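Local coordinates for RNA-binding protein (Sulfolobus solfataricus, PDB 2NRQ), which is of unknown function, with a fold resembling that of RNA-binding proteins but a low likelihood of binding RNA, at residues Thr17-Tyr20 with Asn21-Val24; Arg100-Lys103 with Gln104-Ile107. All coordinates share one frame; numbering follows the deposited sequence.

Contact 1. Residues Thr17-Tyr20 with Asn21-Val24; sequences TEDY and NKIV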
ATOM      1  N   THR A  17     -11.025 -15.822   8.523  1.00 44.61           N
ATOM      2  CA  THR A  17      -9.855 -16.607   8.883  1.00 43.81           C
ATOM      3  C   THR A  17      -8.635 -15.762   9.241  1.00 43.19           C
ATOM      4  O   THR A  17      -7.752 -16.214   9.962  1.00 43.61           O
ATOM      5  CB  THR A  17      -9.479 -17.535   7.725  1.00 43.64           C
ATOM      6  OG1 THR A  17     -10.475 -18.555   7.615  1.00 42.86           O
ATOM      7  CG2 THR A  17      -8.103 -18.158   7.941  1.00 43.95           C
ATOM      8  N   GLU A  18      -8.581 -14.533   8.742  1.00 42.06           N
ATOM      9  CA  GLU A  18      -7.440 -13.669   9.010  1.00 40.59           C
ATOM     10  C   GLU A  18      -7.476 -13.016  10.394  1.00 41.08           C
ATOM     11  O   GLU A  18      -8.542 -12.838  10.985  1.00 43.07           O
ATOM     12  CB  GLU A  18      -7.339 -12.611   7.909  1.00 39.40           C
ATOM     13  CG  GLU A  18      -7.175 -13.228   6.519  1.00 37.36           C
ATOM     14  CD  GLU A  18      -7.043 -12.201   5.413  1.00 38.11           C
ATOM     15  OE1 GLU A  18      -8.035 -11.519   5.096  1.00 37.50           O
ATOM     16  OE2 GLU A  18      -5.937 -12.071   4.858  1.00 39.09           O
ATOM     17  N   ASP A  19      -6.299 -12.688  10.921  1.00 39.49           N
ATOM     18  CA  ASP A  19      -6.204 -12.044  12.220  1.00 38.23           C
ATOM     19  C   ASP A  19      -6.255 -10.549  11.940  1.00 38.16           C
ATOM     20  O   ASP A  19      -5.238  -9.922  11.645  1.00 38.13           O
ATOM     21  CB  ASP A  19      -4.888 -12.413  12.909  1.00 39.55           C
ATOM     22  CG  ASP A  19      -4.784 -11.847  14.318  1.00 40.49           C
ATOM     23  OD1 ASP A  19      -4.958 -10.620  14.488  1.00 41.23           O
ATOM     24  OD2 ASP A  19      -4.524 -12.629  15.255  1.00 40.35           O
ATOM     25  N   TYR A  20      -7.461  -9.997  12.027  1.00 36.62           N
ATOM     26  CA  TYR A  20      -7.716  -8.590  11.773  1.00 35.42           C
ATOM     27  C   TYR A  20      -6.860  -7.625  12.589  1.00 36.62           C
ATOM     28  O   TYR A  20      -6.316  -6.665  12.045  1.00 36.71           O
ATOM     29  CB  TYR A  20      -9.196  -8.299  12.019  1.00 33.63           C
ATOM     30  CG  TYR A  20      -9.533  -6.831  12.016  1.00 30.90           C
ATOM     31  CD1 TYR A  20      -9.711  -6.138  10.820  1.00 29.88           C
ATOM     32  CD2 TYR A  20      -9.614  -6.121  13.211  1.00 30.98           C
ATOM     33  CE1 TYR A  20      -9.956  -4.769  10.813  1.00 29.80           C
ATOM     34  CE2 TYR A  20      -9.854  -4.754  13.219  1.00 31.11           C
ATOM     35  CZ  TYR A  20     -10.020  -4.080  12.016  1.00 31.32           C
ATOM     36  OH  TYR A  20     -10.188  -2.715  12.024  1.00 30.33           O
ATOM     37  N   ASN A  21      -6.742  -7.868  13.891  1.00 37.73           N
ATOM     38  CA  ASN A  21      -5.954  -6.984  14.751  1.00 38.95           C
ATOM     39  C   ASN A  21      -4.474  -7.009  14.387  1.00 38.28           C
ATOM     40  O   ASN A  21      -3.813  -5.967  14.302  1.00 37.16           O
ATOM     41  CB  ASN A  21      -6.138  -7.381  16.211  1.00 40.62           C
ATOM     42  CG  ASN A  21      -7.570  -7.221  16.673  1.00 43.00           C
ATOM     43  OD1 ASN A  21      -8.148  -6.139  16.560  1.00 42.94           O
ATOM     44  ND2 ASN A  21      -8.154  -8.303  17.195  1.00 44.94           N
ATOM     45  N   LYS A  22      -3.969  -8.216  14.172  1.00 36.99           N
ATOM     46  CA  LYS A  22      -2.584  -8.428  13.805  1.00 36.76           C
ATOM     47  C   LYS A  22      -2.250  -7.573  12.579  1.00 35.11           C
ATOM     48  O   LYS A  22      -1.222  -6.902  12.546  1.00 35.20           O
ATOM     49  CB  LYS A  22      -2.376  -9.919  13.507  1.00 40.09           C
ATOM     50  CG  LYS A  22      -0.936 -10.392  13.494  1.00 42.82           C
ATOM     51  CD  LYS A  22      -0.159  -9.769  12.355  1.00 48.04           C
ATOM     52  CE  LYS A  22       1.307 -10.086  12.504  1.00 52.35           C
ATOM     53  NZ  LYS A  22       1.772  -9.749  13.889  1.00 56.34           N
ATOM     54  N   ILE A  23      -3.126  -7.595  11.575  1.00 33.31           N
ATOM     55  CA  ILE A  23      -2.917  -6.814  10.354  1.00 32.31           C
ATOM     56  C   ILE A  23      -2.955  -5.296  10.606  1.00 31.31           C
ATOM     57  O   ILE A  23      -2.088  -4.549  10.139  1.00 31.47           O
ATOM     58  CB  ILE A  23      -3.979  -7.165   9.291  1.00 32.82           C
ATOM     59  CG1 ILE A  23      -3.932  -8.657   8.983  1.00 33.32           C
ATOM     60  CG2 ILE A  23      -3.735  -6.376   8.012  1.00 33.19           C
ATOM     61  CD1 ILE A  23      -5.076  -9.143   8.087  1.00 31.56           C
ATOM     62  N   VAL A  24      -3.966  -4.853  11.350  1.00 30.81           N
ATOM     63  CA  VAL A  24      -4.137  -3.437  11.676  1.00 28.42           C
ATOM     64  C   VAL A  24      -2.900  -2.902  12.361  1.00 26.53           C
ATOM     65  O   VAL A  24      -2.336  -1.889  11.939  1.00 23.28           O
ATOM     66  CB  VAL A  24      -5.345  -3.209  12.639  1.00 29.20           C
ATOM     67  CG1 VAL A  24      -5.437  -1.730  13.032  1.00 26.65           C
ATOM     68  CG2 VAL A  24      -6.637  -3.655  11.972  1.00 27.64           C
TER
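V24 reaches back under the side chain of Y20, one turn earlier, and lays its methyl CG2 over one face of the phenol ring in a CH-pi contact. V24 CG2 lies 3.6 Å from the Y20 ring centroid and 20° off the ring normal, displaced toward the hydroxyl end, where it is 3.4 Å from Y20 CZ. Y20 carries its CG anti to the backbone N (chi1 170°), which swings the ring alongside the helix to meet that methyl. This is the tight part of the contact. Beyond it the ring also packs on I14, V42 and I54 of the sheet, while V24 touches K40 and Y58. An alanine in place of Y20 would probably leave V24 CG2 without its aromatic cover and open a gap between this first turn and the strands. I23 covers a neighbouring side of the turn, its CD1 4.1 Å from E18 CB, and rests on I14. The E18 carboxylate is held through OE1 by the backbone N of H15. The other flank is more open: D19, N21 and K22 are exposed. There D19 OD1 accepts from K22 N at 2.6 Å, although the exact place of OD1 is less sure in the model. The K22 chain bends away toward I107, against which it packs, leaving K22 NZ 6.8 Å from D19 OD1, too far for a salt bridge. Two backbone bonds start the helix, I23 N to D19 O at 3.1 Å and V24 N to Y20 O at 3.0 Å. Together these features form an aspartate N-cap with an apolar inner face, the start of helix 20-30 after the loop that follows strand 7-14, packed on the antiparallel sheet.

Contact 2. Residues Arg100-Lys103 with Gln104-Ile107; sequences RFDK and QYLI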
ATOM      1  N   ARG A 100       0.338  -3.336  -5.203  1.00 30.23           N
ATOM      2  CA  ARG A 100      -0.275  -4.357  -4.363  1.00 30.13           C
ATOM      3  C   ARG A 100       0.764  -5.172  -3.608  1.00 30.73           C
ATOM      4  O   ARG A 100       1.514  -5.931  -4.203  1.00 31.34           O
ATOM      5  CB  ARG A 100      -1.174  -5.283  -5.185  1.00 28.75           C
ATOM      6  CG  ARG A 100      -0.831  -5.411  -6.630  1.00 31.15           C
ATOM      7  CD  ARG A 100      -1.725  -4.528  -7.483  1.00 31.82           C
ATOM      8  NE  ARG A 100      -3.118  -4.935  -7.378  1.00 35.36           N
ATOM      9  CZ  ARG A 100      -4.106  -4.447  -8.121  1.00 36.21           C
ATOM     10  NH1 ARG A 100      -3.862  -3.527  -9.041  1.00 36.13           N
ATOM     11  NH2 ARG A 100      -5.344  -4.882  -7.940  1.00 37.67           N
ATOM     12  N   PHE A 101       0.797  -5.016  -2.289  1.00 31.49           N
ATOM     13  CA  PHE A 101       1.765  -5.727  -1.460  1.00 34.17           C
ATOM     14  C   PHE A 101       1.222  -7.002  -0.836  1.00 36.43           C
ATOM     15  O   PHE A 101       0.014  -7.157  -0.648  1.00 39.23           O
ATOM     16  CB  PHE A 101       2.294  -4.792  -0.378  1.00 33.06           C
ATOM     17  CG  PHE A 101       3.103  -3.652  -0.924  1.00 34.46           C
ATOM     18  CD1 PHE A 101       4.403  -3.863  -1.384  1.00 34.15           C
ATOM     19  CD2 PHE A 101       2.551  -2.381  -1.032  1.00 33.17           C
ATOM     20  CE1 PHE A 101       5.139  -2.825  -1.943  1.00 34.20           C
ATOM     21  CE2 PHE A 101       3.279  -1.330  -1.594  1.00 33.97           C
ATOM     22  CZ  PHE A 101       4.578  -1.554  -2.051  1.00 34.04           C
ATOM     23  N   ASP A 102       2.132  -7.912  -0.515  1.00 37.23           N
ATOM     24  CA  ASP A 102       1.781  -9.207   0.071  1.00 38.13           C
ATOM     25  C   ASP A 102       1.432  -9.103   1.554  1.00 38.13           C
ATOM     26  O   ASP A 102       2.263  -8.691   2.359  1.00 39.84           O
ATOM     27  CB  ASP A 102       2.961 -10.168  -0.100  1.00 37.91           C
ATOM     28  CG  ASP A 102       2.621 -11.584   0.284  1.00 38.19           C
ATOM     29  OD1 ASP A 102       2.168 -12.339  -0.604  1.00 37.59           O
ATOM     30  OD2 ASP A 102       2.796 -11.940   1.472  1.00 37.73           O
ATOM     31  N   LYS A 103       0.213  -9.487   1.917  1.00 39.20           N
ATOM     32  CA  LYS A 103      -0.204  -9.439   3.318  1.00 40.22           C
ATOM     33  C   LYS A 103       0.675 -10.310   4.209  1.00 41.38           C
ATOM     34  O   LYS A 103       1.122  -9.877   5.266  1.00 41.22           O
ATOM     35  CB  LYS A 103      -1.662  -9.886   3.463  1.00 39.74           C
ATOM     36  CG  LYS A 103      -2.655  -8.797   3.151  1.00 42.15           C
ATOM     37  CD  LYS A 103      -4.075  -9.166   3.572  1.00 42.14           C
ATOM     38  CE  LYS A 103      -4.688 -10.201   2.657  1.00 41.55           C
ATOM     39  NZ  LYS A 103      -6.148 -10.262   2.872  1.00 41.52           N
ATOM     40  N   GLN A 104       0.914 -11.543   3.770  1.00 44.45           N
ATOM     41  CA  GLN A 104       1.733 -12.508   4.505  1.00 45.62           C
ATOM     42  C   GLN A 104       3.101 -11.934   4.859  1.00 44.25           C
ATOM     43  O   GLN A 104       3.484 -11.897   6.026  1.00 43.36           O
ATOM     44  CB  GLN A 104       1.928 -13.779   3.669  1.00 48.28           C
ATOM     45  CG  GLN A 104       0.638 -14.467   3.177  1.00 52.58           C
ATOM     46  CD  GLN A 104       0.071 -13.884   1.873  1.00 53.76           C
ATOM     47  OE1 GLN A 104      -0.659 -14.563   1.145  1.00 54.14           O
ATOM     48  NE2 GLN A 104       0.393 -12.629   1.586  1.00 53.69           N
ATOM     49  N   TYR A 105       3.826 -11.484   3.841  1.00 42.51           N
ATOM     50  CA  TYR A 105       5.148 -10.913   4.025  1.00 42.94           C
ATOM     51  C   TYR A 105       5.248  -9.717   4.963  1.00 43.86           C
ATOM     52  O   TYR A 105       6.242  -9.570   5.680  1.00 43.51           O
ATOM     53  CB  TYR A 105       5.730 -10.521   2.673  1.00 44.17           C
ATOM     54  CG  TYR A 105       6.384 -11.669   1.954  1.00 45.91           C
ATOM     55  CD1 TYR A 105       7.574 -12.217   2.422  1.00 46.50           C
ATOM     56  CD2 TYR A 105       5.813 -12.215   0.812  1.00 46.43           C
ATOM     57  CE1 TYR A 105       8.177 -13.272   1.773  1.00 47.39           C
ATOM     58  CE2 TYR A 105       6.405 -13.271   0.156  1.00 47.76           C
ATOM     59  CZ  TYR A 105       7.590 -13.798   0.639  1.00 48.94           C
ATOM     60  OH  TYR A 105       8.191 -14.844  -0.026  1.00 51.40           O
ATOM     61  N   LEU A 106       4.234  -8.856   4.964  1.00 44.08           N
ATOM     62  CA  LEU A 106       4.283  -7.675   5.818  1.00 43.12           C
ATOM     63  C   LEU A 106       4.015  -7.996   7.286  1.00 44.10           C
ATOM     64  O   LEU A 106       4.717  -7.514   8.168  1.00 43.74           O
ATOM     65  CB  LEU A 106       3.286  -6.618   5.342  1.00 40.94           C
ATOM     66  CG  LEU A 106       3.627  -5.219   5.863  1.00 40.24           C
ATOM     67  CD1 LEU A 106       4.639  -4.580   4.924  1.00 38.69           C
ATOM     68  CD2 LEU A 106       2.385  -4.355   5.953  1.00 38.18           C
ATOM     69  N   ILE A 107       3.005  -8.816   7.548  1.00 45.34           N
ATOM     70  CA  ILE A 107       2.672  -9.165   8.922  1.00 48.60           C
ATOM     71  C   ILE A 107       3.612 -10.207   9.525  1.00 49.34           C
ATOM     72  O   ILE A 107       3.771 -10.285  10.746  1.00 49.31           O
ATOM     73  CB  ILE A 107       1.213  -9.672   9.027  1.00 49.82           C
ATOM     74  CG1 ILE A 107       0.914 -10.635   7.882  1.00 50.80           C
ATOM     75  CG2 ILE A 107       0.253  -8.497   8.999  1.00 51.80           C
ATOM     76  CD1 ILE A 107      -0.520 -11.092   7.815  1.00 51.44           C
TER
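D102 caps the amino end of helix 103-109, its carboxylate turned back to receive the backbone N-H of Y105 in an N-cap where strand 96-101 gives way to the helix. The bond from Y105 N to D102 OD2 is 2.6 Å long and nearly straight at 169°, and it uses the anti lone pair of OD2, on the side away from OD1. With CG anti to the backbone N (chi1 -171°), the D102 carboxylate folds over the first turn instead of following the strand. The Y105 ring stands beside it: D102 CB lies at the ring edge, in its plane, 3.6 Å from Y105 CD2, and the carboxylate is turned 65° from the ring plane. Q104 bends at chi2, bringing its amide across the aspartate with the amide and carboxylate planes nearly parallel, though their closeness in the model is doubtful. K103 leaves the turn at roughly a right angle to the D102 side chain. Its chain, bent at chi3, carries NZ to salt bridges with E18 and D119 and a hydrogen bond to the backbone O of F13. L106 meets T26 and F30 of helix 20-30 as well as I121 of the sheet, and I107 likewise turns to T26. Beyond the capping bond the first regular backbone bond joins L106 N to D102 O at 3.3 Å.

From the N terminus, strand 7-14 passes through a short loop that ends at contact 1, where helix 20-30 begins; much later strand 96-101 turns at contact 2 into helix 103-109. One follows the other along the chain, neither nested nor crossed, and each closes just one strand-to-helix turn. In space their centres lie about 12 Å apart. E18 OE2 meets K103 NZ in a salt bridge of 2.7 Å, and I107 CG2 packs 3.8 Å from I23 CA. The two helix starts are thus joined beside strands 7-14 and 96-101, which flank strand 121-126 in the sheet.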